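Local coordinates for malonyl coenzyme A-acyl carrier protein transacylase (PDB 2H1Y), which probably transfers the malonyl group from malonyl-CoA to holo-acyl carrier protein, releasing coenzyme A, at residues A[114-119]-A[227-232]; A[237-242]-A[253-258]; A[145-150]-A[190-195]; A[141-146]-A[200-205]; A[278-283]-A[295-300]. All coordinates share one frame; numbering follows the deposited sequence.

Of the five contacts interaction 3 is buried and the other four are partly buried, and their chemistry differs accordingly. Interactions 3 and 4 belong to the small antiparallel sheet and share Met145 and Val146 of strand 142-148: the former is a buried layer of apolar side chains under helix 189-195, the latter edge-strand pairing with backbone bonds and a Met-aromatic contact. Interactions 2 and 5 both reach the larger mixed sheet, one through a water and leucine side chains beside strand 236-238, the other through a backbone bond leading into an outer strand. Interaction 1 carries the one salt bridge; it touches interaction 2 through Leu229 and Val253, and lies across the chain's centre from interactions 3 and 4.

Interaction 1: residues A[114-119]-A[227-232]; sequences SGALDF and KSLKDK
Lys230 and Asp118 meet where two helices give way to loops, and their side chains cross at about a right angle. The lysine chain is bent at chi2, chi3 and chi4, the last (-64°) folding NZ back, and NZ forms a salt bridge with Asp118 OD1 at 3.2 Å. It approaches on the syn side of that oxygen, though well out of the carboxylate plane. The acid occupies the N-cap position of the next helix, but its carboxylate makes no capping bond; a long, weak ion pair joins OD2 to Lys121.

Behind this outer pair the backbones are joined by one bond, Lys230 N to Ala116 O at 3.0 Å. Leu229 CA also turns its hydrogen to Ala116 O, at 3.3 Å, so two groups of the 227-232 segment converge on one oxygen. Two leucines fill the inner side, crossing obliquely: Leu117 CD1 lies 3.6 Å from Leu229 CD2. Ala116 adds its CB, which rests 3.4 Å from Lys232 O. Gly115 has a positive phi (126°), where a side chain would collide with the carbonyl before it, and Gly115 C lies 3.0 Å from Lys232 O.

The contact thus joins the last turn of helix 105-116 to the exit of helix 218-228. Ser114 OG bonds to Phe235 O just before strand 236-238, Leu229 packs on Ala252 and Val253 of helix 249-259, and Phe119 leads away into helix 119-137, its ring lodged against helices 38-51 and 69-90.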
# COMPACT_ATOMS: atom_id res chain seq x y z
N SER A 114 -11.88 -0.76 -7.16
CA SER A 114 -12.39 -0.19 -8.39
C SER A 114 -13.39 -1.13 -9.07
O SER A 114 -14.32 -0.68 -9.75
CB SER A 114 -11.25 0.16 -9.34
OG SER A 114 -11.64 1.22 -10.17
N GLY A 115 -13.20 -2.44 -8.88
CA GLY A 115 -14.15 -3.46 -9.33
C GLY A 115 -13.51 -4.53 -10.20
O GLY A 115 -14.20 -5.40 -10.75
N ALA A 116 -12.19 -4.47 -10.31
CA ALA A 116 -11.45 -5.35 -11.19
C ALA A 116 -10.96 -6.60 -10.48
O ALA A 116 -10.22 -7.39 -11.05
CB ALA A 116 -10.28 -4.60 -11.80
N LEU A 117 -11.38 -6.78 -9.23
CA LEU A 117 -10.85 -7.87 -8.43
C LEU A 117 -11.79 -8.19 -7.27
O LEU A 117 -11.97 -7.36 -6.37
CB LEU A 117 -9.48 -7.46 -7.93
CG LEU A 117 -8.29 -8.39 -7.99
CD1 LEU A 117 -8.29 -9.26 -9.24
CD2 LEU A 117 -7.02 -7.54 -7.92
N ASP A 118 -12.42 -9.37 -7.33
CA ASP A 118 -13.33 -9.83 -6.28
C ASP A 118 -12.61 -10.02 -4.97
O ASP A 118 -11.38 -10.28 -4.94
CB ASP A 118 -14.01 -11.16 -6.66
CG ASP A 118 -14.81 -11.06 -7.94
OD1 ASP A 118 -15.36 -9.97 -8.23
OD2 ASP A 118 -14.89 -12.08 -8.67
N PHE A 119 -13.38 -9.95 -3.89
CA PHE A 119 -12.85 -10.15 -2.55
C PHE A 119 -11.88 -11.34 -2.43
O PHE A 119 -10.69 -11.13 -2.16
CB PHE A 119 -13.97 -10.23 -1.51
CG PHE A 119 -13.47 -10.26 -0.11
CD1 PHE A 119 -12.54 -9.32 0.34
CD2 PHE A 119 -13.90 -11.25 0.77
CE1 PHE A 119 -12.05 -9.36 1.62
CE2 PHE A 119 -13.43 -11.30 2.06
CZ PHE A 119 -12.50 -10.35 2.50
N LYS A 227 -5.13 -13.93 -15.03
CA LYS A 227 -6.11 -14.91 -14.63
C LYS A 227 -7.13 -14.34 -13.63
O LYS A 227 -8.25 -14.83 -13.55
CB LYS A 227 -5.37 -16.12 -14.07
CG LYS A 227 -6.19 -17.33 -13.70
CD LYS A 227 -5.36 -18.17 -12.71
CE LYS A 227 -6.17 -19.31 -12.11
NZ LYS A 227 -5.84 -19.47 -10.66
N SER A 228 -6.75 -13.30 -12.89
CA SER A 228 -7.59 -12.82 -11.77
C SER A 228 -8.38 -11.53 -12.00
O SER A 228 -9.44 -11.34 -11.40
CB SER A 228 -6.74 -12.66 -10.51
OG SER A 228 -6.41 -13.93 -9.96
N LEU A 229 -7.85 -10.64 -12.84
CA LEU A 229 -8.50 -9.36 -13.11
C LEU A 229 -9.70 -9.45 -14.05
O LEU A 229 -9.64 -10.08 -15.11
CB LEU A 229 -7.50 -8.35 -13.68
CG LEU A 229 -6.26 -8.00 -12.85
CD1 LEU A 229 -5.25 -7.30 -13.73
CD2 LEU A 229 -6.64 -7.14 -11.65
N LYS A 230 -10.79 -8.81 -13.63
CA LYS A 230 -11.89 -8.54 -14.51
C LYS A 230 -11.59 -7.20 -15.16
O LYS A 230 -10.64 -6.52 -14.77
CB LYS A 230 -13.18 -8.46 -13.72
CG LYS A 230 -14.26 -9.38 -14.24
CD LYS A 230 -14.48 -10.60 -13.32
CE LYS A 230 -15.60 -10.36 -12.28
NZ LYS A 230 -15.29 -9.25 -11.30
N ASP A 231 -12.39 -6.81 -16.14
CA ASP A 231 -12.23 -5.51 -16.76
C ASP A 231 -13.37 -4.60 -16.32
O ASP A 231 -14.32 -4.35 -17.07
CB ASP A 231 -12.20 -5.64 -18.27
CG ASP A 231 -11.66 -4.41 -18.94
OD1 ASP A 231 -11.26 -3.44 -18.24
OD2 ASP A 231 -11.62 -4.41 -20.18
N LYS A 232 -13.28 -4.13 -15.09
CA LYS A 232 -14.33 -3.32 -14.52
C LYS A 232 -13.68 -2.39 -13.52
O LYS A 232 -13.03 -2.83 -12.59
CB LYS A 232 -15.41 -4.20 -13.87
CG LYS A 232 -16.60 -3.41 -13.36
CD LYS A 232 -17.89 -4.23 -13.33
CE LYS A 232 -18.71 -4.00 -14.61
NZ LYS A 232 -18.82 -2.54 -14.96

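Interaction 2: residues A[237-242]-A[253-258]; sequences IISNAT and VELLSL
Ser239 meets Leu255 both directly and through a water. From CB, which points toward the helix, the serine side chain runs to an OG set anti to its backbone N (chi1 159°). There the buried oxygen has several neighbours. Ser239 OG accepts a hydrogen bond from Thr242 N at 3.0 Å. A second, weak one reaches Ser239 OG from Ala241 N. Ser239 OG also donates to the water, the two oxygens 2.6 Å apart. The water in turn donates to Leu255 O at 2.9 Å, giving a polar bridge from loop to helix. Finally Ser239 OG lies 3.8 Å from Leu255 CD2.

That same methyl serves a second partner: Thr242 CG2 sits 3.8 Å from Leu255 CD2, the two side chains crossing at about a right angle. The hydroxyl of Thr242 is engaged elsewhere, with Glu244. One helical turn further on, Leu258 CD1 reaches Ala241 CB at 3.8 Å.

Glu107 of helix 105-116 and Tyr246 of strand 245-246 also touch the Ser239 side chain. Ser239 OG accepting from the backbone N three residues on is an ST motif, here turning the chain as it leaves strand 236-238. The setting is a strand of the mixed sheet with a helix packed beside it, as expected of the larger, alpha/beta-hydrolase-like subdomain of FabD-family acyltransferases.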
# COMPACT_ATOMS: atom_id res chain seq x y z
N ILE A 237 -7.07 4.59 -11.21
CA ILE A 237 -6.06 4.51 -10.17
C ILE A 237 -4.74 5.08 -10.69
O ILE A 237 -4.48 5.05 -11.89
CB ILE A 237 -5.92 3.07 -9.55
CG1 ILE A 237 -4.64 2.40 -9.98
CG2 ILE A 237 -7.11 2.16 -9.88
CD1 ILE A 237 -3.54 2.56 -9.01
N ILE A 238 -3.93 5.62 -9.77
CA ILE A 238 -2.65 6.23 -10.12
C ILE A 238 -1.51 5.24 -9.87
O ILE A 238 -1.37 4.70 -8.77
CB ILE A 238 -2.42 7.54 -9.32
CG1 ILE A 238 -3.71 8.35 -9.21
CG2 ILE A 238 -1.32 8.36 -9.95
CD1 ILE A 238 -4.24 8.93 -10.53
N SER A 239 -0.70 5.00 -10.89
CA SER A 239 0.37 4.03 -10.80
C SER A 239 1.56 4.54 -9.97
O SER A 239 2.13 5.59 -10.26
CB SER A 239 0.83 3.65 -12.22
OG SER A 239 2.15 3.09 -12.22
N ASN A 240 1.94 3.79 -8.93
CA ASN A 240 3.20 4.08 -8.24
C ASN A 240 4.38 4.02 -9.21
O ASN A 240 5.39 4.70 -8.99
CB ASN A 240 3.48 3.10 -7.10
CG ASN A 240 2.50 3.23 -5.93
OD1 ASN A 240 1.76 4.21 -5.79
ND2 ASN A 240 2.51 2.24 -5.06
N ALA A 241 4.25 3.23 -10.27
CA ALA A 241 5.37 3.03 -11.20
C ALA A 241 5.61 4.20 -12.18
O ALA A 241 6.76 4.64 -12.35
CB ALA A 241 5.23 1.71 -11.92
N THR A 242 4.54 4.73 -12.78
CA THR A 242 4.63 5.79 -13.80
C THR A 242 3.95 7.11 -13.43
O THR A 242 4.02 8.09 -14.16
CB THR A 242 4.05 5.33 -15.19
OG1 THR A 242 2.62 5.21 -15.12
CG2 THR A 242 4.65 4.02 -15.67
N VAL A 253 -2.61 -5.06 -15.48
CA VAL A 253 -1.68 -6.21 -15.62
C VAL A 253 -0.27 -5.69 -15.77
O VAL A 253 0.62 -6.09 -15.03
CB VAL A 253 -1.99 -7.16 -16.84
CG1 VAL A 253 -0.88 -8.22 -17.02
CG2 VAL A 253 -3.36 -7.84 -16.71
N GLU A 254 -0.10 -4.77 -16.72
CA GLU A 254 1.18 -4.17 -16.99
C GLU A 254 1.72 -3.36 -15.80
O GLU A 254 2.88 -3.49 -15.42
CB GLU A 254 1.06 -3.28 -18.24
CG GLU A 254 2.35 -2.54 -18.59
CD GLU A 254 2.17 -1.49 -19.67
OE1 GLU A 254 1.22 -1.57 -20.48
OE2 GLU A 254 3.01 -0.56 -19.71
N LEU A 255 0.88 -2.51 -15.23
CA LEU A 255 1.34 -1.58 -14.21
C LEU A 255 1.56 -2.17 -12.79
O LEU A 255 2.53 -1.80 -12.11
CB LEU A 255 0.50 -0.30 -14.21
CG LEU A 255 0.78 0.50 -15.49
CD1 LEU A 255 -0.26 1.53 -15.77
CD2 LEU A 255 2.20 1.13 -15.50
N LEU A 256 0.70 -3.11 -12.38
CA LEU A 256 0.91 -3.84 -11.13
C LEU A 256 2.11 -4.79 -11.23
O LEU A 256 2.63 -5.20 -10.20
CB LEU A 256 -0.34 -4.60 -10.69
CG LEU A 256 -1.54 -3.80 -10.16
CD1 LEU A 256 -2.72 -4.69 -9.81
CD2 LEU A 256 -1.17 -2.91 -8.95
N SER A 257 2.53 -5.12 -12.46
CA SER A 257 3.72 -5.97 -12.68
C SER A 257 4.95 -5.12 -12.46
O SER A 257 5.81 -5.44 -11.64
CB SER A 257 3.83 -6.45 -14.14
OG SER A 257 2.85 -7.39 -14.52
N LEU A 258 4.99 -4.04 -13.22
CA LEU A 258 6.13 -3.17 -13.30
C LEU A 258 6.43 -2.49 -11.95
O LEU A 258 7.60 -2.25 -11.60
CB LEU A 258 5.85 -2.13 -14.39
CG LEU A 258 7.00 -1.47 -15.14
CD1 LEU A 258 7.08 0.04 -14.81
CD2 LEU A 258 8.35 -2.20 -14.95
O HOH W 1 2.15 0.80 -10.96

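Interaction 3: residues A[145-150]-A[190-195]; sequences MVVLGV and PTLKEM
Met145 opens the contact by reaching tip to tip toward Leu192, its CE 3.8 Å from Leu192 CD1. CG is anti to the backbone N, SD continues the extended chain, and only chi3 (77°) bends it, placing CE against the leucine methyl. Alternation along the strand then takes Val146 to the other face of the sheet.

Val147 returns to the helix side, its CG1 lying 4.0 Å from Leu192 CD2. The fork of one leucine is thus divided between two strand residues, one methyl to each.

A turn at Gly149, after the strand has ended, carries Val150 back to the helix. Val150 CG1 meets Met195 CE at 3.9 Å, the side chains crossing at about a right angle, while Val150 CG2 approaches the backbone oxygen Leu192 O at 4.2 Å. The side chains that meet are all apolar, and most are buried.

Helix 189-195 therefore lies over one face of the four-stranded antiparallel sheet. Leu178 of strand 175-179 touches both Met145 and Val147, Ala197 closes in on Val147, Val150 and Leu192 just before strand 199-202, and helix 152-160 flanks the far end, with Leu155 against Val150 and Leu192, and Leu158 against Met195.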
# COMPACT_ATOMS: atom_id res chain seq x y z
N MET A 145 15.56 0.00 3.98
CA MET A 145 16.13 0.93 4.94
C MET A 145 15.60 2.35 4.76
O MET A 145 15.88 3.00 3.75
CB MET A 145 17.66 0.89 4.84
CG MET A 145 18.40 1.91 5.69
SD MET A 145 20.21 1.79 5.55
CE MET A 145 20.50 2.56 3.96
N VAL A 146 14.88 2.84 5.76
CA VAL A 146 14.37 4.22 5.71
C VAL A 146 15.50 5.23 5.95
O VAL A 146 16.20 5.15 6.95
CB VAL A 146 13.20 4.48 6.73
CG1 VAL A 146 12.58 5.82 6.50
CG2 VAL A 146 12.12 3.46 6.58
N VAL A 147 15.67 6.17 5.04
CA VAL A 147 16.57 7.30 5.24
C VAL A 147 15.75 8.58 5.39
O VAL A 147 14.75 8.76 4.73
CB VAL A 147 17.59 7.46 4.07
CG1 VAL A 147 18.70 8.43 4.47
CG2 VAL A 147 18.21 6.13 3.67
N LEU A 148 16.18 9.49 6.26
CA LEU A 148 15.45 10.73 6.50
C LEU A 148 16.33 11.95 6.33
O LEU A 148 17.37 12.07 6.97
CB LEU A 148 14.87 10.72 7.91
CG LEU A 148 13.41 11.11 8.05
CD1 LEU A 148 12.57 9.84 8.34
CD2 LEU A 148 13.27 12.14 9.17
N GLY A 149 15.92 12.85 5.45
CA GLY A 149 16.61 14.12 5.31
C GLY A 149 17.66 14.26 4.23
O GLY A 149 18.26 15.33 4.09
N VAL A 150 17.91 13.21 3.46
CA VAL A 150 18.76 13.32 2.27
C VAL A 150 17.90 13.46 1.02
O VAL A 150 16.86 12.80 0.89
CB VAL A 150 19.72 12.14 2.11
CG1 VAL A 150 20.67 12.40 0.94
CG2 VAL A 150 20.49 11.90 3.38
N PRO A 190 28.01 5.87 7.09
CA PRO A 190 28.87 7.03 7.34
C PRO A 190 28.82 8.06 6.21
O PRO A 190 29.09 9.23 6.44
CB PRO A 190 30.29 6.43 7.42
CG PRO A 190 30.12 4.93 7.33
CD PRO A 190 28.79 4.67 6.71
N THR A 191 28.49 7.59 5.01
CA THR A 191 28.33 8.43 3.84
C THR A 191 26.96 9.13 3.89
O THR A 191 26.85 10.32 3.57
CB THR A 191 28.45 7.59 2.56
OG1 THR A 191 29.44 6.56 2.75
CG2 THR A 191 28.83 8.45 1.35
N LEU A 192 25.93 8.41 4.30
CA LEU A 192 24.61 8.99 4.46
C LEU A 192 24.65 10.06 5.53
O LEU A 192 24.13 11.16 5.34
CB LEU A 192 23.59 7.92 4.84
CG LEU A 192 23.14 7.00 3.71
CD1 LEU A 192 22.46 5.75 4.27
CD2 LEU A 192 22.23 7.73 2.77
N LYS A 193 25.29 9.73 6.64
CA LYS A 193 25.46 10.64 7.76
C LYS A 193 26.01 11.96 7.26
O LYS A 193 25.46 13.03 7.53
CB LYS A 193 26.41 10.03 8.80
CG LYS A 193 26.75 10.94 9.98
CD LYS A 193 26.10 10.47 11.28
CE LYS A 193 27.08 9.64 12.11
NZ LYS A 193 26.49 9.21 13.41
N GLU A 194 27.10 11.87 6.50
CA GLU A 194 27.81 13.02 5.99
C GLU A 194 26.98 13.81 4.99
O GLU A 194 27.22 14.99 4.78
CB GLU A 194 29.10 12.55 5.33
CG GLU A 194 30.11 13.63 5.07
CD GLU A 194 31.25 13.13 4.21
OE1 GLU A 194 32.07 13.96 3.79
OE2 GLU A 194 31.33 11.91 3.96
N MET A 195 26.01 13.14 4.38
CA MET A 195 25.12 13.77 3.40
C MET A 195 23.94 14.47 4.10
O MET A 195 23.17 15.18 3.46
CB MET A 195 24.62 12.74 2.39
CG MET A 195 25.67 12.13 1.47
SD MET A 195 24.98 10.86 0.34
CE MET A 195 24.11 11.89 -0.83

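Interaction 4: residues A[141-146]-A[200-205]; sequences DASMMV and VVFLEM
Val201 O receives Val146 N at 2.6 Å, and Met145 CA brings its hydrogen to the same oxygen at 3.5 Å. The reciprocal bond, Val201 N to Val146 O at 3.0 Å, completes a hydrogen-bonded antiparallel pair. Val200 CA adds a further C-H contact to Val146 O. Next along, Met145 and Phe202 form a non-hydrogen-bonded pair, and beyond it Leu203 N reaches Met144 O at 2.8 Å.

Strand 199-202 is here an outermost strand of the four-stranded antiparallel sheet, paired with strand 142-148; such a sheet is expected of the small, ferredoxin-like subdomain of the FabD acyltransferases. The axes of the paired parts run 153° apart.

On the face carrying Met145 and Phe202, the methionine lies over the phenyl ring. Its CG stands 4.3 Å from the ring centroid and only 6° off the normal, a CH-pi contact. The sulfur is displaced obliquely toward the rim, with Met145 SD 3.7 Å from Phe202 CZ, making this a Met-aromatic contact as well. Val200 CG1, two residues before the phenylalanine, lies 3.4 Å from Met145 SD. At the edge of the ring, in its plane, sits the hydroxyl of Ser143; Ser143 OG gives a weak hydrogen bond to Met205 O at 3.4 Å, beyond the regular pairing. Lys182 makes a cation-pi contact with the Phe202 ring, while Leu185 touches both Met145 and Phe202.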
# COMPACT_ATOMS: atom_id res chain seq x y z
N ASP A 141 19.84 -12.17 1.91
CA ASP A 141 19.99 -11.23 3.01
C ASP A 141 19.47 -9.85 2.60
O ASP A 141 20.18 -8.83 2.67
CB ASP A 141 21.43 -11.16 3.53
CG ASP A 141 21.51 -10.54 4.94
OD1 ASP A 141 20.56 -10.76 5.72
OD2 ASP A 141 22.49 -9.83 5.25
N ALA A 142 18.22 -9.84 2.17
CA ALA A 142 17.63 -8.66 1.60
C ALA A 142 16.95 -7.87 2.69
O ALA A 142 16.41 -8.44 3.64
CB ALA A 142 16.63 -9.05 0.52
N SER A 143 16.99 -6.55 2.56
CA SER A 143 16.25 -5.70 3.45
C SER A 143 15.87 -4.36 2.82
O SER A 143 16.22 -4.07 1.68
CB SER A 143 17.03 -5.46 4.74
OG SER A 143 16.14 -4.97 5.72
N MET A 144 15.13 -3.57 3.59
CA MET A 144 14.81 -2.19 3.22
C MET A 144 15.18 -1.21 4.35
O MET A 144 15.14 -1.56 5.54
CB MET A 144 13.35 -2.10 2.79
CG MET A 144 13.16 -2.59 1.35
SD MET A 144 11.46 -2.82 0.85
CE MET A 144 11.00 -1.19 0.30
N MET A 145 15.56 0.00 3.98
CA MET A 145 16.13 0.93 4.94
C MET A 145 15.60 2.35 4.76
O MET A 145 15.88 3.00 3.75
CB MET A 145 17.66 0.89 4.84
CG MET A 145 18.40 1.91 5.69
SD MET A 145 20.21 1.79 5.55
CE MET A 145 20.50 2.56 3.96
N VAL A 146 14.88 2.84 5.76
CA VAL A 146 14.37 4.22 5.71
C VAL A 146 15.50 5.23 5.95
O VAL A 146 16.20 5.15 6.95
CB VAL A 146 13.20 4.48 6.73
CG1 VAL A 146 12.58 5.82 6.50
CG2 VAL A 146 12.12 3.46 6.58
N VAL A 200 18.36 6.80 10.27
CA VAL A 200 18.42 5.65 9.37
C VAL A 200 17.90 4.36 10.03
O VAL A 200 18.61 3.68 10.77
CB VAL A 200 19.83 5.44 8.75
CG1 VAL A 200 19.81 4.31 7.77
CG2 VAL A 200 20.31 6.67 8.04
N VAL A 201 16.64 4.02 9.74
CA VAL A 201 15.96 2.86 10.31
C VAL A 201 15.85 1.73 9.29
O VAL A 201 15.41 1.96 8.16
CB VAL A 201 14.51 3.23 10.76
CG1 VAL A 201 13.74 1.99 11.27
CG2 VAL A 201 14.51 4.34 11.80
N PHE A 202 16.24 0.53 9.69
CA PHE A 202 15.97 -0.67 8.89
C PHE A 202 14.55 -1.18 9.10
O PHE A 202 14.12 -1.38 10.23
CB PHE A 202 16.95 -1.78 9.26
CG PHE A 202 18.27 -1.65 8.61
CD1 PHE A 202 18.51 -2.26 7.38
CD2 PHE A 202 19.28 -0.90 9.21
CE1 PHE A 202 19.74 -2.13 6.76
CE2 PHE A 202 20.51 -0.75 8.60
CZ PHE A 202 20.75 -1.37 7.37
N LEU A 203 13.82 -1.40 8.02
CA LEU A 203 12.51 -2.02 8.12
C LEU A 203 12.65 -3.49 8.51
O LEU A 203 13.72 -4.07 8.40
CB LEU A 203 11.71 -1.84 6.82
CG LEU A 203 10.64 -0.73 6.78
CD1 LEU A 203 11.09 0.58 7.42
CD2 LEU A 203 10.12 -0.48 5.39
N GLU A 204 11.57 -4.07 9.00
CA GLU A 204 11.61 -5.40 9.58
C GLU A 204 11.06 -6.41 8.58
O GLU A 204 9.84 -6.61 8.49
CB GLU A 204 10.80 -5.41 10.87
CG GLU A 204 10.98 -6.63 11.76
CD GLU A 204 10.71 -6.32 13.22
OE1 GLU A 204 9.88 -7.03 13.85
OE2 GLU A 204 11.32 -5.34 13.72
N MET A 205 11.97 -7.03 7.83
CA MET A 205 11.63 -7.95 6.74
C MET A 205 12.91 -8.35 6.01
O MET A 205 13.85 -7.54 5.88
CB MET A 205 10.65 -7.29 5.75
CG MET A 205 11.10 -5.90 5.27
SD MET A 205 9.80 -4.92 4.51
CE MET A 205 8.90 -4.32 5.96

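Interaction 5: residues A[278-283]-A[295-300]; sequences DIFFEL and RLSNKP
Ile279 lays its outer branch across the ring of Pro300, the two side chains crossing at about a right angle. Ile279 CG1 is anti to the backbone N (chi1 -166°) and passes 3.4 Å from Pro300 O, while Ile279 CD1 continues to Pro300 CB at 4.0 Å and has CG of the same ring only slightly farther off.

The proline carbonyl is the polar centre of the contact. Phe280 N donates to Pro300 O at 2.8 Å, and Ile279 CA directs its hydrogen to the same oxygen. Pro300 O also lies at the edge of the Phe280 ring, in its plane. Farther round that edge, Phe280 CE1 approaches Lys299 CB at 4.1 Å.

At its CD corner the proline ring also meets a carbonyl, Pro300 CD being 3.3 Å from Asp278 O. Lys299 CB packs on that oxygen too, but its chain, bent at chi2 and chi4, takes NZ to the carbonyls of Val277 and Asn274. Ser297 OG accepts from Lys299 N at 3.0 Å, an ST turn that shapes the approach, and is itself bonded to Asn274.

The contact marks where the loop after helix 288-294 joins the mixed sheet: strand 301-304 follows directly, its Ile302 bonding to Phe280 through the backbone. Strand 15-19 lies on the other flank of strand 279-283, and helix 307-320 packs against Ile279 through Phe316.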
# COMPACT_ATOMS: atom_id res chain seq x y z
N ASP A 278 -10.44 17.97 -2.98
CA ASP A 278 -10.42 18.80 -1.77
C ASP A 278 -10.01 18.03 -0.52
O ASP A 278 -9.66 18.64 0.52
CB ASP A 278 -11.78 19.43 -1.55
CG ASP A 278 -12.26 20.16 -2.78
OD1 ASP A 278 -11.65 21.21 -3.08
OD2 ASP A 278 -13.20 19.68 -3.46
N ILE A 279 -10.02 16.70 -0.61
CA ILE A 279 -9.86 15.87 0.58
C ILE A 279 -9.53 14.43 0.21
O ILE A 279 -9.85 13.98 -0.89
CB ILE A 279 -11.14 15.93 1.46
CG1 ILE A 279 -10.89 15.36 2.85
CG2 ILE A 279 -12.36 15.29 0.74
CD1 ILE A 279 -11.83 15.92 3.90
N PHE A 280 -8.89 13.73 1.14
CA PHE A 280 -8.45 12.36 0.92
C PHE A 280 -9.08 11.47 1.97
O PHE A 280 -9.22 11.89 3.12
CB PHE A 280 -6.93 12.27 1.06
CG PHE A 280 -6.16 12.88 -0.09
CD1 PHE A 280 -5.73 14.21 -0.03
CD2 PHE A 280 -5.85 12.12 -1.23
CE1 PHE A 280 -5.01 14.78 -1.11
CE2 PHE A 280 -5.13 12.68 -2.30
CZ PHE A 280 -4.71 14.01 -2.24
N PHE A 281 -9.45 10.25 1.60
CA PHE A 281 -9.84 9.24 2.60
C PHE A 281 -8.80 8.11 2.64
O PHE A 281 -8.62 7.39 1.66
CB PHE A 281 -11.24 8.66 2.35
CG PHE A 281 -12.35 9.67 2.32
CD1 PHE A 281 -13.35 9.57 1.37
CD2 PHE A 281 -12.40 10.72 3.22
CE1 PHE A 281 -14.39 10.49 1.32
CE2 PHE A 281 -13.44 11.65 3.18
CZ PHE A 281 -14.44 11.53 2.23
N GLU A 282 -8.12 7.95 3.76
CA GLU A 282 -7.23 6.79 3.89
C GLU A 282 -8.09 5.61 4.32
O GLU A 282 -8.55 5.58 5.47
CB GLU A 282 -6.10 7.03 4.89
CG GLU A 282 -5.01 5.97 4.82
CD GLU A 282 -3.72 6.32 5.55
OE1 GLU A 282 -2.76 5.54 5.46
OE2 GLU A 282 -3.65 7.37 6.22
N LEU A 283 -8.32 4.66 3.40
CA LEU A 283 -9.14 3.48 3.70
C LEU A 283 -8.32 2.32 4.21
O LEU A 283 -7.46 1.79 3.49
CB LEU A 283 -9.96 3.02 2.50
CG LEU A 283 -10.86 4.08 1.89
CD1 LEU A 283 -11.59 3.47 0.73
CD2 LEU A 283 -11.82 4.62 2.93
N ARG A 295 3.46 16.40 4.80
CA ARG A 295 4.60 17.01 4.11
C ARG A 295 4.35 17.26 2.62
O ARG A 295 5.17 17.86 1.94
CB ARG A 295 5.87 16.14 4.25
CG ARG A 295 6.10 15.44 5.60
CD ARG A 295 6.81 16.32 6.64
NE ARG A 295 5.82 16.83 7.59
CZ ARG A 295 5.35 18.07 7.57
NH1 ARG A 295 5.82 18.95 6.69
NH2 ARG A 295 4.42 18.43 8.45
N LEU A 296 3.20 16.82 2.11
CA LEU A 296 2.95 16.80 0.66
C LEU A 296 1.76 17.62 0.18
O LEU A 296 1.66 17.91 -1.01
CB LEU A 296 2.76 15.36 0.21
CG LEU A 296 4.01 14.52 0.15
CD1 LEU A 296 3.61 13.05 0.05
CD2 LEU A 296 4.90 14.97 -1.02
N SER A 297 0.85 17.98 1.08
CA SER A 297 -0.39 18.62 0.68
C SER A 297 -1.01 19.32 1.87
O SER A 297 -0.77 18.95 3.01
CB SER A 297 -1.36 17.57 0.15
OG SER A 297 -2.68 18.07 0.07
N ASN A 298 -1.85 20.31 1.60
CA ASN A 298 -2.57 21.00 2.68
C ASN A 298 -4.00 20.57 2.83
O ASN A 298 -4.73 21.09 3.67
CB ASN A 298 -2.49 22.51 2.46
CG ASN A 298 -1.08 22.98 2.40
OD1 ASN A 298 -0.31 22.74 3.35
ND2 ASN A 298 -0.68 23.58 1.27
N LYS A 299 -4.40 19.60 2.00
CA LYS A 299 -5.74 19.04 1.99
C LYS A 299 -5.85 17.99 3.07
O LYS A 299 -4.89 17.29 3.36
CB LYS A 299 -6.02 18.40 0.64
CG LYS A 299 -5.57 19.25 -0.55
CD LYS A 299 -6.46 20.45 -0.72
CE LYS A 299 -6.10 21.23 -1.99
NZ LYS A 299 -6.55 20.50 -3.19
N PRO A 300 -7.03 17.89 3.70
CA PRO A 300 -7.15 16.92 4.79
C PRO A 300 -7.22 15.47 4.33
O PRO A 300 -7.51 15.18 3.14
CB PRO A 300 -8.47 17.33 5.48
CG PRO A 300 -8.88 18.65 4.86
CD PRO A 300 -8.28 18.64 3.49